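Local structure of Gp26 (Listeria phage P40, 4JZ5) at residues S51-T55 against H80-F84; Y58-E63 against S99-C104; V128-Q133 against H159-K165; D153-K157 against K184-P188; D190-S196 against V207-C212. The protein is the catalytic domain of a phage endolysin of glycosyl hydrolase family 25 and probably cleaves the glycan strands of Listeria peptidoglycan during host lysis. All coordinates share one frame; numbering follows the deposited sequence.

Contact 1 (S51-T55 against H80-F84); sequences SSNGT and HYALF
Ser51 to Gly54 and His80 to Leu83 run parallel, their end-to-end directions only 11° apart, and two backbone bonds establish the pairing. Tyr81 N donates to Ser52 O at 3.0 Å, and Tyr81 O in turn accepts from Gly54 N at 2.9 Å, so Tyr81 is held on both sides of its alpha carbon and bridges to Asn53. This is the alternating ladder of neighbouring parallel strands, 46-53 and 76-81, at the carboxyl-terminal end where both give way to loops. Such adjacent parallel strands, joined through helix 62-72, belong to the curled alpha/beta barrel of family 25. Beyond the ladder the His80 side chain takes over. With CG anti to the backbone N (chi1 176°), the imidazole reaches forward past Ser52, and NE2 donates to Gly54 O at 3.2 Å. The N-H points almost straight at the oxygen (171°), which lies in the ring plane, yet the donor stands above the carbonyl plane of Gly54. Phe135 meets the same imidazole from outside the pair. Leu83 CD1 rests 3.8 Å from Gly54 N, beside the turning backbone. At the other end Ser51 OG packs 3.6 Å from His80 CB while hydrogen-bonding to Tyr79 O. The Tyr81 hydroxyl leaves this contact and bonds to Glu120.

Contact 2 (Y58-E63 against S99-C104); sequences YDERLE and SAYKKC
Tyr58 offers one ring face to Lys103, whose CE sits over the middle of the ring, 3.7 Å from the centroid and 14° off the normal: a CH-pi contact. The lysine chain crosses the tyrosine at about a right angle and bends at its last torsion (chi4 -70°), leaving NZ over the same face, 4.7 Å from the centroid, as a cation-pi pair. At the ring edge, near its plane, Ser99 CB lies 3.2 Å from Tyr58 OH. Glu63 OE2 is 4.6 Å from Lys103 NZ, beyond salt-bridge range, though its charge may still favour the ammonium electrostatically. Deeper in, the contact is apolar: Leu62 CD2 meets Ala100 CB at 3.8 Å, and its other methyl, CD1, meets Cys104 SG at 3.9 Å. Leu62, Ala100 and Cys104 all also rest on Leu78 of strand 76-81. The start of helix 62-72, entered through an Asx turn at Asp59, thus packs against helix 87-106, as neighbouring helices do on the outer layer of an alpha/beta barrel.

Contact 3 (V128-Q133 against H159-K165); sequences VVNECQ and HDLDKVK
Gln133 and Lys165 meet as side-chain amide against backbone, matched at both ends. Lys165 N donates to Gln133 OE1 at 2.8 Å, and Gln133 NE2 donates to Lys165 O at 2.9 Å; each N-H is close to straight (173°), and each acceptor is met in its carbonyl plane on a lone pair. A bend at chi2 (69°) turns the amide to face the backbone. The two bonds fix its rotation, and OE1 takes a further bond from a water that also donates to Lys163 O, while NE2 has a second acceptor in Asp137. Val129 is the apolar counterpart. It slides past Val164 in the opposite direction, Val129 CG1 to Val164 CG2 4.0 Å, and stands about perpendicular to Lys163, whose CB touches Val129 CG1 as well. Val129 CG2, the other methyl, is pressed to 3.1 Å from Asp160 O. A second water spans the backbones, accepting from Val129 N and donating to His159 O. One residue earlier, Val128 CG1 reaches Leu161 CD2 at 3.8 Å. Asp160, with positive phi, is the C-prime residue of the Schellman motif ending helix 153-158. The turn that follows lies against the first turns of helix 128-143, and Leu161 and Val164 continue beneath it onto Leu149 of strand 147-152.

Contact 4 (D153-K157 against K184-P188); sequences DSFWK and KPSIP
Ser186 OG is gripped by two charged groups: it donates to Asp153 OD1 at 2.6 Å and accepts from Lys157 NZ at 2.8 Å. The hydroxyl meets OD1 on the syn lone pair, the side of the other carboxylate oxygen. That other oxygen, Asp153 OD2, receives Ser186 N at a short 2.6 Å, the donor standing well above the carboxylate plane (44°). Asp153 has two conformers, so both carboxylate bonds describe this one alone and the exact value of the short one is less certain. Lys157 folds at chi3 (-67°), which brings NZ back to the serine; lower on the same chain Lys157 CG lies 3.6 Å from Ile187 CG2. Ile187 turns its other branch inward: CD1 lies over one face of Trp156, 3.6 Å from the centroid of the five-membered ring, a CH-pi contact offset toward the rim. The indole nitrogen is engaged elsewhere, bonding to Asp162. Helix 153-158 is thereby joined to the loop preceding strand 191-195, at one end of the barrel. Arg173 forms a salt bridge with Asp153 OD2, so in this conformer the buried carboxylate has a cation directly on one oxygen and Lys157 relayed through the serine hydroxyl to the other, an environment that would be expected to stabilise its ionised form.

Contact 5 (D190-S196 against V207-C212); sequences DLWQYTS and VDMNTC
Trp192 and Thr211 form a hydrogen-bonded antiparallel pair in the barrel wall, where strands 191-195 and 206-211 help close the ring of otherwise mainly parallel strands. Among backbone bonds, Trp192 N to Thr211 O (2.9 Å) and its return bond hold this pair. A beta bulge then shifts the register by one: Tyr194 N donates to Met209 O at 2.9 Å, but Met209 N bonds to Thr195 O, at 3.1 Å. Of the apolar contacts, Thr211 CG2 lies 3.6 Å from Trp192 CE3, the two side chains pointing the same way. Tyr194, its chi1 at 61°, swings its ring over the partner strand, so Tyr194 CZ lies 3.5 Å from Met209 CB. A carbonyl-to-ring contact accompanies this: Met209 O stands over one face of Tyr194. Polar groups lie on the face of Gln193 and Asn210, with partners elsewhere in the barrel: Tyr174 and Tyr150 at OE1 and Asp27 at NE2 of Gln193, Trp170 for Asn210. At the far end a water donates to Ser196 O at 2.8 Å and to Asp208 OD1 at 2.9 Å.

Contacts 1 and 5 both belong to the curled sheet, on opposite sides of the chain's centre, their own centres about 20 Å apart, one parallel and the other antiparallel and bulged; contact 5 is the buried one. Contacts 2, 3 and 4 lie in the outer layer, where side chains and loops do the joining. Contact 2 touches contact 1 through Ser51, whose O probably bonds to Asp59 N (2.9 Å). Contact 4 holds helix 153-158 and contact 3 the turn that ends it, joined where Leu161 N probably bonds to Trp156 O (3.0 Å). Pro185 and Lys184 pack on Trp192, tying contact 4 to contact 5. Charge is prominent in contact 4, while contact 3 combines aliphatic packing with a neutral amide-backbone pair and water.

Contact 1 (S51-T55 against H80-F84)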
# COMPACT_ATOMS: atom_id res chain seq x y z
N SER A 51 4.15 -6.48 1.18
CA SER A 51 4.87 -7.22 2.20
C SER A 51 4.62 -8.72 2.16
O SER A 51 5.53 -9.52 2.39
CB SER A 51 4.47 -6.72 3.59
OG SER A 51 3.08 -6.87 3.84
N SER A 52 3.37 -9.10 1.90
CA SER A 52 2.90 -10.42 2.23
C SER A 52 1.49 -10.63 1.70
O SER A 52 0.74 -9.67 1.50
CB SER A 52 2.92 -10.61 3.76
OG SER A 52 2.52 -9.43 4.44
N ASN A 53 1.16 -11.89 1.48
CA ASN A 53 -0.18 -12.37 1.14
C ASN A 53 -0.66 -13.24 2.28
O ASN A 53 -0.20 -14.38 2.44
CB ASN A 53 -0.15 -13.24 -0.12
CG ASN A 53 -0.01 -12.45 -1.40
OD1 ASN A 53 0.15 -11.23 -1.40
ND2 ASN A 53 -0.08 -13.15 -2.52
N GLY A 54 -1.57 -12.71 3.09
CA GLY A 54 -2.02 -13.43 4.27
C GLY A 54 -0.86 -13.89 5.14
O GLY A 54 0.14 -13.19 5.29
N THR A 55 -1.01 -15.08 5.72
CA THR A 55 0.07 -15.79 6.37
C THR A 55 0.72 -16.80 5.42
O THR A 55 1.58 -17.57 5.81
CB THR A 55 -0.42 -16.54 7.62
OG1 THR A 55 -1.59 -17.29 7.28
CG2 THR A 55 -0.73 -15.59 8.75
N HIS A 80 0.09 -4.94 3.12
CA HIS A 80 -0.22 -6.34 3.32
C HIS A 80 -1.52 -6.70 2.61
O HIS A 80 -2.53 -6.02 2.82
CB HIS A 80 -0.41 -6.60 4.81
CG HIS A 80 -0.83 -8.00 5.11
ND1 HIS A 80 -2.12 -8.39 5.42
CD2 HIS A 80 -0.08 -9.12 5.08
CE1 HIS A 80 -2.12 -9.71 5.61
NE2 HIS A 80 -0.90 -10.16 5.40
N TYR A 81 -1.50 -7.76 1.80
CA TYR A 81 -2.70 -8.24 1.13
C TYR A 81 -3.43 -9.20 2.06
O TYR A 81 -2.96 -10.31 2.33
CB TYR A 81 -2.36 -8.92 -0.20
CG TYR A 81 -3.60 -9.24 -0.99
CD1 TYR A 81 -4.34 -10.39 -0.74
CD2 TYR A 81 -4.09 -8.35 -1.93
CE1 TYR A 81 -5.49 -10.66 -1.44
CE2 TYR A 81 -5.25 -8.63 -2.65
CZ TYR A 81 -5.96 -9.77 -2.37
OH TYR A 81 -7.11 -10.04 -3.06
N ALA A 82 -4.56 -8.75 2.58
CA ALA A 82 -5.28 -9.48 3.62
C ALA A 82 -6.04 -10.70 3.12
O ALA A 82 -6.73 -10.63 2.10
CB ALA A 82 -6.25 -8.56 4.29
N LEU A 83 -5.95 -11.78 3.89
CA LEU A 83 -6.68 -13.02 3.63
C LEU A 83 -7.21 -13.61 4.94
O LEU A 83 -7.47 -14.80 5.04
CB LEU A 83 -5.75 -14.03 2.96
CG LEU A 83 -5.34 -13.64 1.55
CD1 LEU A 83 -4.20 -14.52 1.04
CD2 LEU A 83 -6.51 -13.68 0.59
N PHE A 84 -7.41 -12.78 5.96
CA PHE A 84 -7.61 -13.33 7.30
C PHE A 84 -8.98 -13.93 7.54
O PHE A 84 -10.00 -13.49 7.01
CB PHE A 84 -7.20 -12.34 8.41
CG PHE A 84 -7.69 -10.92 8.24
CD1 PHE A 84 -9.03 -10.59 8.38
CD2 PHE A 84 -6.79 -9.90 8.03
CE1 PHE A 84 -9.45 -9.27 8.27
CE2 PHE A 84 -7.20 -8.57 7.94
CZ PHE A 84 -8.53 -8.26 8.06

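Contact 2 (Y58-E63 against S99-C104)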
# COMPACT_ATOMS: atom_id res chain seq x y z
N TYR A 58 5.55 -14.18 2.46
CA TYR A 58 6.02 -12.84 2.18
C TYR A 58 6.11 -12.67 0.67
O TYR A 58 6.34 -13.63 -0.06
CB TYR A 58 7.38 -12.59 2.84
CG TYR A 58 7.26 -12.68 4.34
CD1 TYR A 58 6.79 -11.60 5.09
CD2 TYR A 58 7.56 -13.86 5.02
CE1 TYR A 58 6.66 -11.69 6.47
CE2 TYR A 58 7.44 -13.95 6.40
CZ TYR A 58 6.98 -12.87 7.12
OH TYR A 58 6.86 -12.98 8.49
N ASP A 59 5.93 -11.45 0.19
CA ASP A 59 6.10 -11.19 -1.23
C ASP A 59 7.53 -11.53 -1.63
O ASP A 59 8.49 -11.15 -0.93
CB ASP A 59 5.76 -9.75 -1.54
CG ASP A 59 5.90 -9.42 -3.00
OD1 ASP A 59 7.04 -9.15 -3.43
OD2 ASP A 59 4.87 -9.43 -3.73
N GLU A 60 7.68 -12.22 -2.75
CA GLU A 60 8.97 -12.73 -3.18
C GLU A 60 9.98 -11.64 -3.50
O GLU A 60 11.17 -11.93 -3.57
CB GLU A 60 8.78 -13.61 -4.42
CG GLU A 60 7.94 -14.87 -4.18
CD GLU A 60 6.42 -14.70 -4.42
OE1 GLU A 60 5.84 -13.62 -4.15
OE2 GLU A 60 5.79 -15.69 -4.87
N ARG A 61 9.52 -10.41 -3.74
CA ARG A 61 10.42 -9.31 -4.05
C ARG A 61 10.50 -8.30 -2.91
O ARG A 61 11.08 -7.23 -3.10
CB ARG A 61 10.00 -8.60 -5.35
CG ARG A 61 10.02 -9.49 -6.60
CD ARG A 61 11.39 -9.89 -7.09
NE ARG A 61 11.25 -10.93 -8.11
CZ ARG A 61 12.23 -11.37 -8.89
NH1 ARG A 61 13.44 -10.85 -8.81
NH2 ARG A 61 11.98 -12.33 -9.77
N LEU A 62 9.93 -8.61 -1.75
CA LEU A 62 9.95 -7.66 -0.63
C LEU A 62 11.36 -7.15 -0.32
O LEU A 62 11.59 -5.94 -0.26
CB LEU A 62 9.37 -8.32 0.62
CG LEU A 62 9.58 -7.58 1.94
CD1 LEU A 62 8.88 -6.24 1.92
CD2 LEU A 62 9.06 -8.42 3.09
N GLU A 63 12.30 -8.06 -0.13
CA GLU A 63 13.62 -7.62 0.26
C GLU A 63 14.34 -6.94 -0.89
O GLU A 63 15.04 -5.95 -0.68
CB GLU A 63 14.41 -8.79 0.83
CG GLU A 63 13.77 -9.28 2.13
CD GLU A 63 14.46 -10.48 2.73
OE1 GLU A 63 15.66 -10.65 2.48
OE2 GLU A 63 13.79 -11.25 3.44
N SER A 99 6.33 -8.29 10.92
CA SER A 99 7.55 -9.02 10.60
C SER A 99 8.21 -8.50 9.33
O SER A 99 9.44 -8.40 9.27
CB SER A 99 7.24 -10.50 10.48
OG SER A 99 6.97 -11.06 11.75
N ALA A 100 7.41 -8.19 8.32
CA ALA A 100 7.95 -7.63 7.08
C ALA A 100 8.63 -6.29 7.34
O ALA A 100 9.71 -6.01 6.79
CB ALA A 100 6.83 -7.47 6.06
N TYR A 101 8.00 -5.45 8.15
CA TYR A 101 8.59 -4.19 8.57
C TYR A 101 9.95 -4.43 9.25
O TYR A 101 10.95 -3.79 8.92
CB TYR A 101 7.60 -3.46 9.48
CG TYR A 101 8.15 -2.19 10.08
CD1 TYR A 101 8.22 -1.02 9.36
CD2 TYR A 101 8.60 -2.18 11.39
CE1 TYR A 101 8.74 0.13 9.92
CE2 TYR A 101 9.10 -1.03 11.95
CZ TYR A 101 9.18 0.12 11.22
OH TYR A 101 9.69 1.26 11.79
N LYS A 102 9.98 -5.38 10.18
CA LYS A 102 11.23 -5.73 10.84
C LYS A 102 12.28 -6.25 9.85
O LYS A 102 13.45 -5.93 9.98
CB LYS A 102 10.97 -6.76 11.93
CG LYS A 102 10.16 -6.24 13.11
CD LYS A 102 9.82 -7.39 14.05
CE LYS A 102 9.19 -6.95 15.36
NZ LYS A 102 8.98 -8.13 16.26
N LYS A 103 11.88 -7.05 8.88
CA LYS A 103 12.81 -7.56 7.88
C LYS A 103 13.45 -6.41 7.09
O LYS A 103 14.65 -6.41 6.82
CB LYS A 103 12.09 -8.49 6.91
CG LYS A 103 11.73 -9.86 7.45
CD LYS A 103 10.94 -10.64 6.41
CE LYS A 103 10.50 -11.99 6.94
NZ LYS A 103 11.64 -12.91 7.12
N CYS A 104 12.63 -5.43 6.72
CA CYS A 104 13.17 -4.26 6.04
C CYS A 104 14.19 -3.55 6.92
O CYS A 104 15.26 -3.19 6.46
CB CYS A 104 12.05 -3.30 5.67
SG CYS A 104 10.97 -3.94 4.35

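Contact 3 (V128-Q133 against H159-K165)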
# COMPACT_ATOMS: atom_id res chain seq x y z
N VAL A 128 -16.40 -7.15 8.62
CA VAL A 128 -15.21 -6.66 7.96
C VAL A 128 -14.62 -5.44 8.67
O VAL A 128 -13.41 -5.38 8.86
CB VAL A 128 -15.49 -6.38 6.47
CG1 VAL A 128 -14.40 -5.51 5.86
CG2 VAL A 128 -15.62 -7.71 5.71
N VAL A 129 -15.45 -4.46 9.02
CA VAL A 129 -14.94 -3.29 9.73
C VAL A 129 -14.20 -3.69 10.99
O VAL A 129 -13.07 -3.25 11.23
CB VAL A 129 -16.07 -2.31 10.04
CG1 VAL A 129 -15.66 -1.28 11.10
CG2 VAL A 129 -16.55 -1.63 8.78
N ASN A 130 -14.82 -4.54 11.80
CA ASN A 130 -14.21 -4.88 13.07
C ASN A 130 -12.89 -5.62 12.88
O ASN A 130 -11.93 -5.35 13.61
CB ASN A 130 -15.15 -5.72 13.92
CG ASN A 130 -16.33 -4.93 14.48
OD1 ASN A 130 -16.37 -3.70 14.41
ND2 ASN A 130 -17.29 -5.65 15.04
N GLU A 131 -12.82 -6.53 11.91
CA GLU A 131 -11.60 -7.29 11.73
C GLU A 131 -10.50 -6.42 11.13
O GLU A 131 -9.35 -6.54 11.53
CB GLU A 131 -11.86 -8.55 10.91
CG GLU A 131 -12.77 -9.55 11.64
CD GLU A 131 -12.20 -10.02 12.95
OE1 GLU A 131 -11.00 -10.33 13.02
OE2 GLU A 131 -12.96 -10.07 13.93
N CYS A 132 -10.84 -5.53 10.20
CA CYS A 132 -9.86 -4.58 9.71
C CYS A 132 -9.34 -3.74 10.87
O CYS A 132 -8.15 -3.46 10.94
CB CYS A 132 -10.48 -3.67 8.64
SG CYS A 132 -10.67 -4.46 7.04
N GLN A 133 -10.23 -3.31 11.76
CA GLN A 133 -9.81 -2.52 12.91
C GLN A 133 -8.85 -3.29 13.81
O GLN A 133 -7.85 -2.72 14.27
CB GLN A 133 -11.01 -2.03 13.72
CG GLN A 133 -10.62 -0.93 14.69
CD GLN A 133 -10.28 0.33 13.95
OE1 GLN A 133 -11.14 0.90 13.29
NE2 GLN A 133 -9.02 0.72 13.96
N HIS A 159 -18.67 -2.33 2.07
CA HIS A 159 -18.24 -2.99 3.30
C HIS A 159 -18.08 -2.04 4.47
O HIS A 159 -17.53 -2.42 5.51
CB HIS A 159 -16.98 -3.81 3.06
CG HIS A 159 -17.19 -4.94 2.12
ND1 HIS A 159 -17.27 -4.77 0.76
CD2 HIS A 159 -17.44 -6.26 2.35
CE1 HIS A 159 -17.52 -5.93 0.18
NE2 HIS A 159 -17.62 -6.85 1.12
N ASP A 160 -18.57 -0.82 4.32
CA ASP A 160 -18.59 0.16 5.41
C ASP A 160 -17.21 0.57 5.86
O ASP A 160 -17.03 0.90 7.03
CB ASP A 160 -19.32 -0.39 6.65
CG ASP A 160 -20.80 -0.30 6.56
OD1 ASP A 160 -21.32 0.35 5.63
OD2 ASP A 160 -21.45 -0.86 7.47
N LEU A 161 -16.23 0.57 4.97
CA LEU A 161 -14.87 0.85 5.40
C LEU A 161 -14.68 2.27 5.95
O LEU A 161 -13.70 2.51 6.65
CB LEU A 161 -13.85 0.56 4.29
CG LEU A 161 -13.77 -0.91 3.85
CD1 LEU A 161 -12.57 -1.10 2.91
CD2 LEU A 161 -13.69 -1.88 5.02
N ASP A 162 -15.61 3.19 5.69
CA ASP A 162 -15.56 4.49 6.35
C ASP A 162 -15.54 4.37 7.87
O ASP A 162 -15.07 5.28 8.57
CB ASP A 162 -16.75 5.37 5.93
CG ASP A 162 -16.57 6.00 4.56
OD1 ASP A 162 -15.45 6.01 4.04
OD2 ASP A 162 -17.58 6.52 4.02
N LYS A 163 -16.06 3.27 8.40
CA LYS A 163 -16.13 3.07 9.85
C LYS A 163 -14.81 2.62 10.47
O LYS A 163 -14.69 2.60 11.69
CB LYS A 163 -17.22 2.08 10.18
CG LYS A 163 -18.61 2.59 9.83
CD LYS A 163 -19.67 1.57 10.18
CE LYS A 163 -21.06 2.10 9.89
NZ LYS A 163 -22.11 1.16 10.37
N VAL A 164 -13.84 2.24 9.66
CA VAL A 164 -12.52 1.88 10.17
C VAL A 164 -11.73 3.15 10.51
O VAL A 164 -11.75 4.11 9.75
CB VAL A 164 -11.74 1.02 9.16
CG1 VAL A 164 -10.40 0.61 9.73
CG2 VAL A 164 -12.54 -0.21 8.78
N LYS A 165 -11.07 3.15 11.66
CA LYS A 165 -10.21 4.26 12.08
C LYS A 165 -8.78 3.94 11.73
O LYS A 165 -8.24 2.91 12.17
CB LYS A 165 -10.34 4.47 13.58
CG LYS A 165 -11.75 4.79 14.01
CD LYS A 165 -11.86 4.85 15.53
CE LYS A 165 -13.22 5.36 15.98
NZ LYS A 165 -14.33 4.47 15.55
O HOH W 1 -18.23 -4.33 7.44
O HOH W 2 -13.78 0.73 13.67

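Contact 4 (D153-K157 against K184-P188)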
# COMPACT_ATOMS: atom_id res chain seq x y z
N ASP A 153 -12.99 1.71 -4.62
CA ASP A 153 -14.14 2.57 -4.37
C ASP A 153 -15.40 1.79 -3.94
O ASP A 153 -15.91 1.97 -2.84
CB ASP A 153 -14.39 3.36 -5.65
CG ASP A 153 -15.40 4.48 -5.50
OD1 ASP A 153 -15.99 4.66 -4.41
OD2 ASP A 153 -15.63 5.18 -6.50
N SER A 154 -15.88 0.93 -4.83
CA SER A 154 -17.12 0.18 -4.62
C SER A 154 -17.02 -0.76 -3.42
O SER A 154 -17.94 -0.82 -2.61
CB SER A 154 -17.46 -0.62 -5.87
OG SER A 154 -18.64 -1.38 -5.66
N PHE A 155 -15.94 -1.52 -3.33
CA PHE A 155 -15.76 -2.43 -2.21
C PHE A 155 -15.78 -1.65 -0.89
O PHE A 155 -16.40 -2.06 0.09
CB PHE A 155 -14.44 -3.18 -2.35
CG PHE A 155 -14.23 -4.22 -1.29
CD1 PHE A 155 -13.77 -3.86 -0.04
CD2 PHE A 155 -14.53 -5.54 -1.54
CE1 PHE A 155 -13.60 -4.82 0.94
CE2 PHE A 155 -14.36 -6.51 -0.56
CZ PHE A 155 -13.89 -6.14 0.68
N TRP A 156 -15.09 -0.51 -0.87
CA TRP A 156 -15.00 0.32 0.32
C TRP A 156 -16.39 0.72 0.79
O TRP A 156 -16.73 0.58 1.97
CB TRP A 156 -14.15 1.55 -0.01
CG TRP A 156 -13.81 2.47 1.13
CD1 TRP A 156 -14.67 3.21 1.88
CD2 TRP A 156 -12.50 2.76 1.61
NE1 TRP A 156 -13.98 3.93 2.82
CE2 TRP A 156 -12.64 3.68 2.67
CE3 TRP A 156 -11.21 2.34 1.26
CZ2 TRP A 156 -11.54 4.17 3.39
CZ3 TRP A 156 -10.13 2.84 1.96
CH2 TRP A 156 -10.30 3.74 3.01
N LYS A 157 -17.20 1.22 -0.13
CA LYS A 157 -18.55 1.64 0.21
C LYS A 157 -19.40 0.48 0.72
O LYS A 157 -20.11 0.61 1.72
CB LYS A 157 -19.22 2.27 -1.01
CG LYS A 157 -18.65 3.62 -1.40
CD LYS A 157 -19.45 4.31 -2.49
CE LYS A 157 -19.37 3.56 -3.81
NZ LYS A 157 -20.00 4.35 -4.91
N LYS A 184 -12.40 9.53 -11.07
CA LYS A 184 -12.01 9.66 -9.67
C LYS A 184 -12.88 8.78 -8.79
O LYS A 184 -13.99 8.41 -9.15
CB LYS A 184 -12.13 11.12 -9.22
CG LYS A 184 -11.12 12.03 -9.87
CD LYS A 184 -11.12 13.42 -9.26
CE LYS A 184 -9.91 14.22 -9.73
NZ LYS A 184 -9.89 15.57 -9.12
N PRO A 185 -12.39 8.46 -7.59
CA PRO A 185 -13.23 7.71 -6.65
C PRO A 185 -14.52 8.46 -6.35
O PRO A 185 -14.56 9.69 -6.37
CB PRO A 185 -12.34 7.59 -5.41
CG PRO A 185 -10.96 7.68 -5.94
CD PRO A 185 -11.04 8.68 -7.05
N SER A 186 -15.56 7.71 -6.04
CA SER A 186 -16.84 8.31 -5.68
C SER A 186 -16.88 8.73 -4.22
O SER A 186 -17.89 9.28 -3.77
CB SER A 186 -17.95 7.31 -5.95
OG SER A 186 -17.92 6.25 -5.01
N ILE A 187 -15.81 8.46 -3.48
CA ILE A 187 -15.69 8.80 -2.07
C ILE A 187 -14.41 9.60 -1.87
O ILE A 187 -13.53 9.57 -2.71
CB ILE A 187 -15.65 7.53 -1.17
CG1 ILE A 187 -14.45 6.64 -1.53
CG2 ILE A 187 -16.95 6.76 -1.29
CD1 ILE A 187 -14.35 5.39 -0.68
N PRO A 188 -14.31 10.33 -0.76
CA PRO A 188 -13.07 11.07 -0.52
C PRO A 188 -11.87 10.14 -0.40
O PRO A 188 -11.99 9.02 0.10
CB PRO A 188 -13.33 11.76 0.81
CG PRO A 188 -14.81 11.85 0.91
CD PRO A 188 -15.34 10.63 0.23

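Contact 5 (D190-S196 against V207-C212)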
# COMPACT_ATOMS: atom_id res chain seq x y z
N ASP A 190 -7.33 10.09 0.26
CA ASP A 190 -6.05 10.73 0.50
C ASP A 190 -5.05 10.36 -0.62
O ASP A 190 -4.38 11.24 -1.17
CB ASP A 190 -5.48 10.32 1.86
CG ASP A 190 -6.35 10.77 3.01
OD1 ASP A 190 -6.88 11.90 2.94
OD2 ASP A 190 -6.51 9.98 3.96
N LEU A 191 -4.97 9.08 -0.93
CA LEU A 191 -4.15 8.58 -2.04
C LEU A 191 -5.09 7.86 -3.01
O LEU A 191 -5.87 7.02 -2.58
CB LEU A 191 -3.10 7.63 -1.48
CG LEU A 191 -2.06 7.07 -2.46
CD1 LEU A 191 -1.20 8.16 -3.08
CD2 LEU A 191 -1.18 6.04 -1.75
N TRP A 192 -5.02 8.20 -4.30
CA TRP A 192 -5.91 7.65 -5.33
C TRP A 192 -5.09 6.77 -6.25
O TRP A 192 -4.17 7.25 -6.91
CB TRP A 192 -6.54 8.80 -6.10
CG TRP A 192 -7.27 8.47 -7.38
CD1 TRP A 192 -7.90 7.32 -7.74
CD2 TRP A 192 -7.43 9.37 -8.46
NE1 TRP A 192 -8.45 7.46 -9.01
CE2 TRP A 192 -8.17 8.72 -9.46
CE3 TRP A 192 -7.01 10.68 -8.68
CZ2 TRP A 192 -8.49 9.33 -10.68
CZ3 TRP A 192 -7.33 11.29 -9.88
CH2 TRP A 192 -8.06 10.61 -10.86
N GLN A 193 -5.42 5.48 -6.27
CA GLN A 193 -4.84 4.55 -7.24
C GLN A 193 -5.67 4.63 -8.51
O GLN A 193 -6.81 4.16 -8.54
CB GLN A 193 -4.80 3.15 -6.69
CG GLN A 193 -3.89 2.22 -7.47
CD GLN A 193 -4.01 0.83 -6.95
OE1 GLN A 193 -5.06 0.20 -7.06
NE2 GLN A 193 -2.96 0.35 -6.29
N TYR A 194 -5.12 5.28 -9.53
CA TYR A 194 -5.91 5.67 -10.69
C TYR A 194 -5.77 4.75 -11.90
O TYR A 194 -6.55 4.85 -12.84
CB TYR A 194 -5.64 7.12 -11.07
CG TYR A 194 -4.22 7.45 -11.47
CD1 TYR A 194 -3.75 7.17 -12.74
CD2 TYR A 194 -3.36 8.10 -10.58
CE1 TYR A 194 -2.47 7.50 -13.11
CE2 TYR A 194 -2.08 8.44 -10.95
CZ TYR A 194 -1.64 8.15 -12.22
OH TYR A 194 -0.36 8.51 -12.57
N THR A 195 -4.80 3.85 -11.88
CA THR A 195 -4.65 2.87 -12.94
C THR A 195 -3.83 1.69 -12.45
O THR A 195 -3.02 1.84 -11.52
CB THR A 195 -3.96 3.50 -14.19
OG1 THR A 195 -3.99 2.59 -15.29
CG2 THR A 195 -2.52 3.88 -13.92
N SER A 196 -4.05 0.54 -13.07
CA SER A 196 -3.22 -0.63 -12.88
C SER A 196 -2.32 -0.86 -14.10
O SER A 196 -1.57 -1.84 -14.14
CB SER A 196 -4.08 -1.87 -12.66
OG SER A 196 -4.78 -2.27 -13.83
N VAL A 207 2.28 -1.11 -14.15
CA VAL A 207 2.44 -0.75 -12.77
C VAL A 207 1.27 0.10 -12.31
O VAL A 207 0.73 0.93 -13.03
CB VAL A 207 3.80 -0.06 -12.53
CG1 VAL A 207 3.89 1.27 -13.24
CG2 VAL A 207 4.09 0.08 -11.03
N ASP A 208 0.89 -0.12 -11.06
CA ASP A 208 -0.11 0.70 -10.39
C ASP A 208 0.43 2.10 -10.14
O ASP A 208 1.52 2.26 -9.55
CB ASP A 208 -0.47 0.12 -9.02
CG ASP A 208 -1.22 -1.19 -9.08
OD1 ASP A 208 -1.77 -1.59 -10.12
OD2 ASP A 208 -1.28 -1.86 -8.00
N MET A 209 -0.35 3.10 -10.53
CA MET A 209 0.02 4.50 -10.32
C MET A 209 -1.01 5.19 -9.46
O MET A 209 -2.21 4.90 -9.54
CB MET A 209 0.18 5.21 -11.65
CG MET A 209 1.34 4.65 -12.43
SD MET A 209 1.63 5.50 -13.99
CE MET A 209 2.44 7.00 -13.52
N ASN A 210 -0.52 6.11 -8.65
CA ASN A 210 -1.30 6.78 -7.63
C ASN A 210 -0.95 8.26 -7.62
O ASN A 210 0.16 8.65 -7.98
CB ASN A 210 -1.02 6.23 -6.21
CG ASN A 210 -1.14 4.72 -6.11
OD1 ASN A 210 -2.17 4.20 -5.73
ND2 ASN A 210 -0.06 4.03 -6.42
N THR A 211 -1.89 9.08 -7.15
CA THR A 211 -1.61 10.49 -6.94
C THR A 211 -2.27 10.97 -5.65
O THR A 211 -3.15 10.31 -5.11
CB THR A 211 -2.03 11.36 -8.17
OG1 THR A 211 -1.47 12.66 -8.04
CG2 THR A 211 -3.53 11.47 -8.29
N CYS A 212 -1.81 12.13 -5.19
CA CYS A 212 -2.26 12.71 -3.94
C CYS A 212 -1.76 14.14 -3.88
O CYS A 212 -0.96 14.57 -4.72
CB CYS A 212 -1.72 11.92 -2.74
SG CYS A 212 0.09 11.81 -2.64
O HOH W 3 -0.34 -3.24 -12.05